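Local structure of DegV family protein (Corynebacterium glutamicum, 3EGL) at residues Gln200-Gln214 and Ala231-Ile243. The protein binds long-chain fatty acids such as palmitate and may take part in lipid transport or fatty acid metabolism. Sequence-based numbering, arbitrary orientation.
Sequences QIRADGEPVFIAIGQ and ALPEGSSFMSVDI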
ATOM      1  N   GLN A 200      12.461 -12.940   6.996  1.00 29.97           N
ATOM      2  CA  GLN A 200      13.839 -13.310   7.205  1.00 30.80           C
ATOM      3  C   GLN A 200      14.456 -14.006   5.999  1.00 30.27           C
ATOM      4  O   GLN A 200      15.525 -13.606   5.557  1.00 29.80           O
ATOM      5  CB  GLN A 200      14.009 -14.139   8.477  1.00 31.13           C
ATOM      6  CG  GLN A 200      15.435 -14.157   8.904  1.00 34.79           C
ATOM      7  CD  GLN A 200      15.683 -14.878  10.209  1.00 41.55           C
ATOM      8  OE1 GLN A 200      14.918 -14.731  11.170  1.00 44.60           O
ATOM      9  NE2 GLN A 200      16.782 -15.650  10.268  1.00 42.91           N
ATOM     10  N   ILE A 201      13.799 -15.031   5.451  1.00 30.73           N
ATOM     11  CA  ILE A 201      14.312 -15.660   4.215  1.00 30.98           C
ATOM     12  C   ILE A 201      14.495 -14.594   3.120  1.00 30.79           C
ATOM     13  O   ILE A 201      15.504 -14.595   2.437  1.00 31.05           O
ATOM     14  CB  ILE A 201      13.349 -16.746   3.620  1.00 31.31           C
ATOM     15  CG1 ILE A 201      12.763 -17.698   4.700  1.00 32.58           C
ATOM     16  CG2 ILE A 201      13.989 -17.471   2.440  1.00 28.81           C
ATOM     17  CD1 ILE A 201      13.674 -18.625   5.340  1.00 30.77           C
ATOM     18  N   ARG A 202      13.497 -13.716   2.968  1.00 30.15           N
ATOM     19  CA  ARG A 202      13.427 -12.775   1.868  1.00 30.42           C
ATOM     20  C   ARG A 202      14.448 -11.655   1.969  1.00 31.17           C
ATOM     21  O   ARG A 202      14.890 -11.124   0.940  1.00 31.36           O
ATOM     22  CB  ARG A 202      12.021 -12.186   1.794  1.00 30.53           C
ATOM     23  CG  ARG A 202      11.770 -11.122   0.729  1.00 29.41           C
ATOM     24  CD  ARG A 202      11.848 -11.657  -0.705  1.00 27.10           C
ATOM     25  NE  ARG A 202      11.627 -10.583  -1.663  1.00 24.71           N
ATOM     26  CZ  ARG A 202      12.555  -9.710  -2.060  1.00 25.53           C
ATOM     27  NH1 ARG A 202      13.778  -9.781  -1.583  1.00 23.53           N
ATOM     28  NH2 ARG A 202      12.255  -8.757  -2.940  1.00 23.56           N
ATOM     29  N   ALA A 203      14.792 -11.289   3.209  1.00 31.46           N
ATOM     30  CA  ALA A 203      15.843 -10.325   3.509  1.00 31.81           C
ATOM     31  C   ALA A 203      17.203 -10.774   2.945  1.00 32.72           C
ATOM     32  O   ALA A 203      17.977  -9.965   2.427  1.00 32.04           O
ATOM     33  CB  ALA A 203      15.945 -10.158   5.008  1.00 32.02           C
ATOM     34  N   ASP A 204      17.480 -12.074   3.097  1.00 34.08           N
ATOM     35  CA  ASP A 204      18.681 -12.720   2.579  1.00 35.53           C
ATOM     36  C   ASP A 204      19.970 -12.048   3.129  1.00 35.49           C
ATOM     37  O   ASP A 204      20.901 -11.705   2.376  1.00 35.29           O
ATOM     38  CB  ASP A 204      18.625 -12.750   1.037  1.00 35.93           C
ATOM     39  CG  ASP A 204      19.634 -13.703   0.434  1.00 38.83           C
ATOM     40  OD1 ASP A 204      19.698 -14.880   0.877  1.00 41.15           O
ATOM     41  OD2 ASP A 204      20.372 -13.272  -0.486  1.00 41.88           O
ATOM     42  N   GLY A 205      19.979 -11.825   4.450  1.00 35.34           N
ATOM     43  CA  GLY A 205      21.119 -11.231   5.139  1.00 34.98           C
ATOM     44  C   GLY A 205      21.316  -9.737   4.967  1.00 35.26           C
ATOM     45  O   GLY A 205      22.291  -9.176   5.467  1.00 35.59           O
ATOM     46  N   GLU A 206      20.401  -9.077   4.275  1.00 35.28           N
ATOM     47  CA  GLU A 206      20.515  -7.637   4.058  1.00 35.52           C
ATOM     48  C   GLU A 206      19.450  -6.890   4.849  1.00 34.30           C
ATOM     49  O   GLU A 206      18.349  -7.381   4.973  1.00 34.04           O
ATOM     50  CB  GLU A 206      20.346  -7.318   2.585  1.00 35.93           C
ATOM     51  CG  GLU A 206      21.211  -8.154   1.719  1.00 39.24           C
ATOM     52  CD  GLU A 206      22.444  -7.426   1.305  1.00 44.00           C
ATOM     53  OE1 GLU A 206      23.320  -7.165   2.160  1.00 46.10           O
ATOM     54  OE2 GLU A 206      22.523  -7.103   0.104  1.00 47.28           O
ATOM     55  N   PRO A 207      19.799  -5.700   5.388  1.00 33.92           N
ATOM     56  CA  PRO A 207      18.870  -4.808   6.086  1.00 32.91           C
ATOM     57  C   PRO A 207      17.638  -4.514   5.246  1.00 31.97           C
ATOM     58  O   PRO A 207      17.713  -4.421   4.037  1.00 31.47           O
ATOM     59  CB  PRO A 207      19.682  -3.524   6.259  1.00 33.16           C
ATOM     60  CG  PRO A 207      20.880  -3.685   5.321  1.00 33.84           C
ATOM     61  CD  PRO A 207      21.160  -5.134   5.376  1.00 33.01           C
ATOM     62  N   VAL A 208      16.514  -4.371   5.920  1.00 30.97           N
ATOM     63  CA  VAL A 208      15.237  -4.241   5.292  1.00 30.16           C
ATOM     64  C   VAL A 208      14.616  -2.958   5.808  1.00 29.71           C
ATOM     65  O   VAL A 208      14.853  -2.545   6.935  1.00 30.31           O
ATOM     66  CB  VAL A 208      14.316  -5.400   5.746  1.00 30.59           C
ATOM     67  CG1 VAL A 208      13.016  -5.414   4.931  1.00 31.33           C
ATOM     68  CG2 VAL A 208      15.034  -6.747   5.627  1.00 29.87           C
ATOM     69  N   PHE A 209      13.777  -2.326   5.013  1.00 28.79           N
ATOM     70  CA  PHE A 209      12.939  -1.286   5.582  1.00 28.03           C
ATOM     71  C   PHE A 209      11.506  -1.823   5.817  1.00 27.49           C
ATOM     72  O   PHE A 209      10.908  -2.379   4.907  1.00 27.67           O
ATOM     73  CB  PHE A 209      12.967  -0.038   4.702  1.00 27.43           C
ATOM     74  CG  PHE A 209      11.867   0.940   4.997  1.00 28.29           C
ATOM     75  CD1 PHE A 209      12.036   1.927   5.959  1.00 29.43           C
ATOM     76  CD2 PHE A 209      10.658   0.874   4.315  1.00 30.37           C
ATOM     77  CE1 PHE A 209      11.018   2.849   6.221  1.00 30.89           C
ATOM     78  CE2 PHE A 209       9.633   1.787   4.587  1.00 32.82           C
ATOM     79  CZ  PHE A 209       9.822   2.776   5.555  1.00 31.82           C
ATOM     80  N   ILE A 210      10.958  -1.620   7.017  1.00 26.76           N
ATOM     81  CA  ILE A 210       9.672  -2.202   7.372  1.00 26.80           C
ATOM     82  C   ILE A 210       8.640  -1.227   7.918  1.00 26.97           C
ATOM     83  O   ILE A 210       8.889  -0.467   8.859  1.00 26.52           O
ATOM     84  CB  ILE A 210       9.824  -3.290   8.491  1.00 27.23           C
ATOM     85  CG1 ILE A 210      10.759  -4.410   8.069  1.00 27.88           C
ATOM     86  CG2 ILE A 210       8.449  -3.885   8.860  1.00 26.05           C
ATOM     87  CD1 ILE A 210      10.098  -5.437   7.166  1.00 27.94           C
ATOM     88  N   ALA A 211       7.431  -1.334   7.394  1.00 27.26           N
ATOM     89  CA  ALA A 211       6.327  -0.548   7.904  1.00 27.26           C
ATOM     90  C   ALA A 211       5.273  -1.511   8.428  1.00 27.30           C
ATOM     91  O   ALA A 211       4.745  -2.366   7.684  1.00 27.92           O
ATOM     92  CB  ALA A 211       5.770   0.354   6.820  1.00 26.61           C
ATOM     93  N   ILE A 212       4.965  -1.394   9.713  1.00 26.35           N
ATOM     94  CA  ILE A 212       4.000  -2.304  10.275  1.00 25.63           C
ATOM     95  C   ILE A 212       2.708  -1.568  10.448  1.00 25.25           C
ATOM     96  O   ILE A 212       2.675  -0.523  11.108  1.00 25.18           O
ATOM     97  CB  ILE A 212       4.477  -2.875  11.603  1.00 26.02           C
ATOM     98  CG1 ILE A 212       5.613  -3.865  11.337  1.00 26.08           C
ATOM     99  CG2 ILE A 212       3.314  -3.586  12.343  1.00 24.93           C
ATOM    100  CD1 ILE A 212       6.540  -4.056  12.543  1.00 29.07           C
ATOM    101  N   GLY A 213       1.658  -2.111   9.841  1.00 24.50           N
ATOM    102  CA  GLY A 213       0.331  -1.514   9.884  1.00 24.36           C
ATOM    103  C   GLY A 213      -0.557  -2.266  10.842  1.00 24.83           C
ATOM    104  O   GLY A 213      -0.439  -3.495  11.007  1.00 24.30           O
ATOM    105  N   GLN A 214      -1.469  -1.545  11.480  1.00 24.99           N
ATOM    106  CA  GLN A 214      -2.403  -2.218  12.385  1.00 24.64           C
ATOM    107  C   GLN A 214      -3.785  -1.614  12.304  1.00 24.94           C
ATOM    108  O   GLN A 214      -3.958  -0.403  12.099  1.00 24.97           O
ATOM    109  CB  GLN A 214      -1.895  -2.219  13.837  1.00 24.33           C
ATOM    110  CG  GLN A 214      -1.734  -0.848  14.463  1.00 24.52           C
ATOM    111  CD  GLN A 214      -3.070  -0.232  14.914  1.00 28.89           C
ATOM    112  OE1 GLN A 214      -3.253   0.976  14.813  1.00 32.03           O
ATOM    113  NE2 GLN A 214      -4.012  -1.064  15.387  1.00 25.41           N
ATOM    114  N   ALA A 231      14.855 -10.805  14.454  1.00 31.54           N
ATOM    115  CA  ALA A 231      15.137 -11.747  13.386  1.00 30.59           C
ATOM    116  C   ALA A 231      15.781 -11.152  12.114  1.00 30.56           C
ATOM    117  O   ALA A 231      16.483 -11.855  11.391  1.00 30.59           O
ATOM    118  CB  ALA A 231      13.911 -12.544  13.061  1.00 29.66           C
ATOM    119  N   LEU A 232      15.561  -9.866  11.855  1.00 30.13           N
ATOM    120  CA  LEU A 232      15.989  -9.269  10.602  1.00 30.03           C
ATOM    121  C   LEU A 232      17.412  -8.768  10.705  1.00 30.36           C
ATOM    122  O   LEU A 232      17.837  -8.420  11.804  1.00 30.77           O
ATOM    123  CB  LEU A 232      15.032  -8.131  10.209  1.00 29.57           C
ATOM    124  CG  LEU A 232      14.034  -8.471   9.093  1.00 29.44           C
ATOM    125  CD1 LEU A 232      13.675  -9.953   9.046  1.00 29.12           C
ATOM    126  CD2 LEU A 232      12.787  -7.630   9.212  1.00 28.56           C
ATOM    127  N   PRO A 233      18.144  -8.682   9.562  1.00 30.53           N
ATOM    128  CA  PRO A 233      19.562  -8.273   9.645  1.00 30.38           C
ATOM    129  C   PRO A 233      19.742  -6.900  10.274  1.00 31.13           C
ATOM    130  O   PRO A 233      18.885  -6.027  10.124  1.00 31.82           O
ATOM    131  CB  PRO A 233      20.012  -8.253   8.183  1.00 29.72           C
ATOM    132  CG  PRO A 233      19.078  -9.145   7.480  1.00 29.12           C
ATOM    133  CD  PRO A 233      17.755  -8.961   8.164  1.00 29.94           C
ATOM    134  N   GLU A 234      20.843  -6.728  10.995  1.00 31.99           N
ATOM    135  CA  GLU A 234      21.158  -5.489  11.686  1.00 32.67           C
ATOM    136  C   GLU A 234      21.109  -4.314  10.739  1.00 32.22           C
ATOM    137  O   GLU A 234      21.496  -4.437   9.581  1.00 32.03           O
ATOM    138  CB  GLU A 234      22.556  -5.561  12.290  1.00 32.98           C
ATOM    139  CG  GLU A 234      22.637  -6.344  13.573  1.00 37.04           C
ATOM    140  CD  GLU A 234      24.083  -6.610  13.977  1.00 43.44           C
ATOM    141  OE1 GLU A 234      24.937  -5.684  13.855  1.00 45.45           O
ATOM    142  OE2 GLU A 234      24.365  -7.750  14.410  1.00 45.61           O
ATOM    143  N   GLY A 235      20.667  -3.171  11.262  1.00 31.93           N
ATOM    144  CA  GLY A 235      20.517  -1.949  10.479  1.00 31.44           C
ATOM    145  C   GLY A 235      19.196  -1.840   9.731  1.00 31.24           C
ATOM    146  O   GLY A 235      19.079  -1.029   8.837  1.00 31.62           O
ATOM    147  N   SER A 236      18.216  -2.678  10.064  1.00 31.24           N
ATOM    148  CA  SER A 236      16.880  -2.586   9.449  1.00 31.02           C
ATOM    149  C   SER A 236      16.078  -1.480  10.126  1.00 31.67           C
ATOM    150  O   SER A 236      16.285  -1.204  11.292  1.00 32.44           O
ATOM    151  CB  SER A 236      16.150  -3.915   9.579  1.00 30.46           C
ATOM    152  OG  SER A 236      16.693  -4.876   8.696  1.00 27.96           O
ATOM    153  N   SER A 237      15.175  -0.810   9.425  1.00 32.26           N
ATOM    154  CA  SER A 237      14.418   0.238  10.122  1.00 32.90           C
ATOM    155  C   SER A 237      12.944  -0.063  10.182  1.00 32.64           C
ATOM    156  O   SER A 237      12.418  -0.768   9.324  1.00 32.74           O
ATOM    157  CB  SER A 237      14.676   1.634   9.557  1.00 33.17           C
ATOM    158  OG  SER A 237      14.676   1.614   8.158  1.00 37.29           O
ATOM    159  N   PHE A 238      12.290   0.462  11.217  1.00 32.17           N
ATOM    160  CA  PHE A 238      10.914   0.096  11.489  1.00 32.12           C
ATOM    161  C   PHE A 238      10.035   1.297  11.677  1.00 31.61           C
ATOM    162  O   PHE A 238      10.303   2.160  12.477  1.00 32.00           O
ATOM    163  CB  PHE A 238      10.817  -0.861  12.679  1.00 32.48           C
ATOM    164  CG  PHE A 238      11.568  -2.152  12.464  1.00 34.18           C
ATOM    165  CD1 PHE A 238      10.873  -3.336  12.154  1.00 33.33           C
ATOM    166  CD2 PHE A 238      12.971  -2.182  12.552  1.00 32.87           C
ATOM    167  CE1 PHE A 238      11.575  -4.534  11.942  1.00 33.40           C
ATOM    168  CE2 PHE A 238      13.684  -3.369  12.335  1.00 33.62           C
ATOM    169  CZ  PHE A 238      12.997  -4.546  12.036  1.00 34.21           C
HETATM  170  N   MSE A 239       8.942   1.305  10.950  1.00 31.03           N
HETATM  171  CA  MSE A 239       8.003   2.376  11.009  1.00 30.40           C
HETATM  172  C   MSE A 239       6.607   1.809  11.372  1.00 29.76           C
HETATM  173  O   MSE A 239       6.253   0.704  10.984  1.00 29.57           O
HETATM  174  CB  MSE A 239       8.038   3.011   9.632  1.00 30.56           C
HETATM  175  CG  MSE A 239       7.063   4.062   9.415  1.00 32.22           C
HETATM  176 SE   MSE A 239       7.301   4.735   7.670  0.71 31.75          SE
HETATM  177  CE  MSE A 239       6.145   6.225   7.956  1.00 29.17           C
ATOM    178  N   SER A 240       5.830   2.546  12.144  1.00 29.46           N
ATOM    179  CA  SER A 240       4.457   2.154  12.470  1.00 29.45           C
ATOM    180  C   SER A 240       3.471   2.948  11.638  1.00 28.69           C
ATOM    181  O   SER A 240       3.641   4.141  11.508  1.00 29.01           O
ATOM    182  CB  SER A 240       4.160   2.501  13.916  1.00 29.57           C
ATOM    183  OG  SER A 240       4.864   1.627  14.756  1.00 32.09           O
ATOM    184  N   VAL A 241       2.438   2.298  11.096  1.00 28.08           N
ATOM    185  CA  VAL A 241       1.352   3.011  10.425  1.00 26.72           C
ATOM    186  C   VAL A 241       0.011   2.428  10.833  1.00 27.62           C
ATOM    187  O   VAL A 241      -0.089   1.319  11.367  1.00 27.12           O
ATOM    188  CB  VAL A 241       1.492   3.041   8.868  1.00 26.99           C
ATOM    189  CG1 VAL A 241       2.732   3.771   8.443  1.00 23.49           C
ATOM    190  CG2 VAL A 241       1.461   1.630   8.259  1.00 26.50           C
ATOM    191  N   ASP A 242      -1.026   3.219  10.624  1.00 28.29           N
ATOM    192  CA  ASP A 242      -2.381   2.768  10.807  1.00 28.48           C
ATOM    193  C   ASP A 242      -2.859   2.343   9.468  1.00 28.31           C
ATOM    194  O   ASP A 242      -2.608   3.031   8.464  1.00 28.10           O
ATOM    195  CB  ASP A 242      -3.249   3.921  11.258  1.00 28.67           C
ATOM    196  CG  ASP A 242      -2.912   4.377  12.643  1.00 31.40           C
ATOM    197  OD1 ASP A 242      -2.555   3.525  13.494  1.00 33.01           O
ATOM    198  OD2 ASP A 242      -3.031   5.589  12.891  1.00 36.08           O
ATOM    199  N   ILE A 243      -3.539   1.205   9.450  1.00 28.26           N
ATOM    200  CA  ILE A 243      -4.189   0.732   8.253  1.00 28.18           C
ATOM    201  C   ILE A 243      -5.347   1.673   7.893  1.00 28.38           C
ATOM    202  O   ILE A 243      -6.199   1.994   8.728  1.00 28.39           O
ATOM    203  CB  ILE A 243      -4.648  -0.728   8.415  1.00 28.44           C
ATOM    204  CG1 ILE A 243      -3.400  -1.663   8.439  1.00 29.35           C
ATOM    205  CG2 ILE A 243      -5.600  -1.102   7.276  1.00 27.84           C
ATOM    206  CD1 ILE A 243      -3.629  -3.165   8.942  1.00 27.86           C
TER
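Ser236 OG is held by two bonds, accepting the amide of Val208 (N to OG 2.8 Å, 162° at the hydrogen) and donating in the carbonyl plane to Pro233 O (2.9 Å from OG). The hydroxyl lies beside its own backbone N (chi1 -73°), from where it ties the Pro233-Ser236 loop to Val208, just ahead of strand 209-214. From there strands 209-214 and 237-242 run parallel, joined by a ladder in which the amides of Ile210, Ile212 and Gln214 donate to the carbonyls of Ser237, Met239 and Val241, while the carbonyls of Val208, Ile210, Ile212 and Gln214 receive the amides of Ser237, Met239, Val241 and Ile243.

On one face of the sheet Ile210 and Phe238 lie side by side, CB against CD1 at 3.8 Å, and Ile210 CD1 and Leu232 CD2 meet tip to tip at 4.0 Å. On the other face Met239, a selenomethionine extended from chi1 175° onward, brings SE to the edge of the Phe209 ring, 3.8 Å from CZ. Pro233 packs its CD on Ala203 CB at 3.8 Å, setting the loop before strand 237-242 against the C-terminal end of helix 196-203. The Ile243 side chain lies about 4 Å from the bound palmitate (nearest atoms).

Strand 237-242 is an outermost strand of its mixed sheet, and strand 255-261 pairs antiparallel with the far side of 209-215. Helix 224-231, which links the two parallel strands in a beta-alpha-beta crossover, packs on Ile212 and Phe238; helix 104-116 touches Ala211, Met239 and Val241 through Met104.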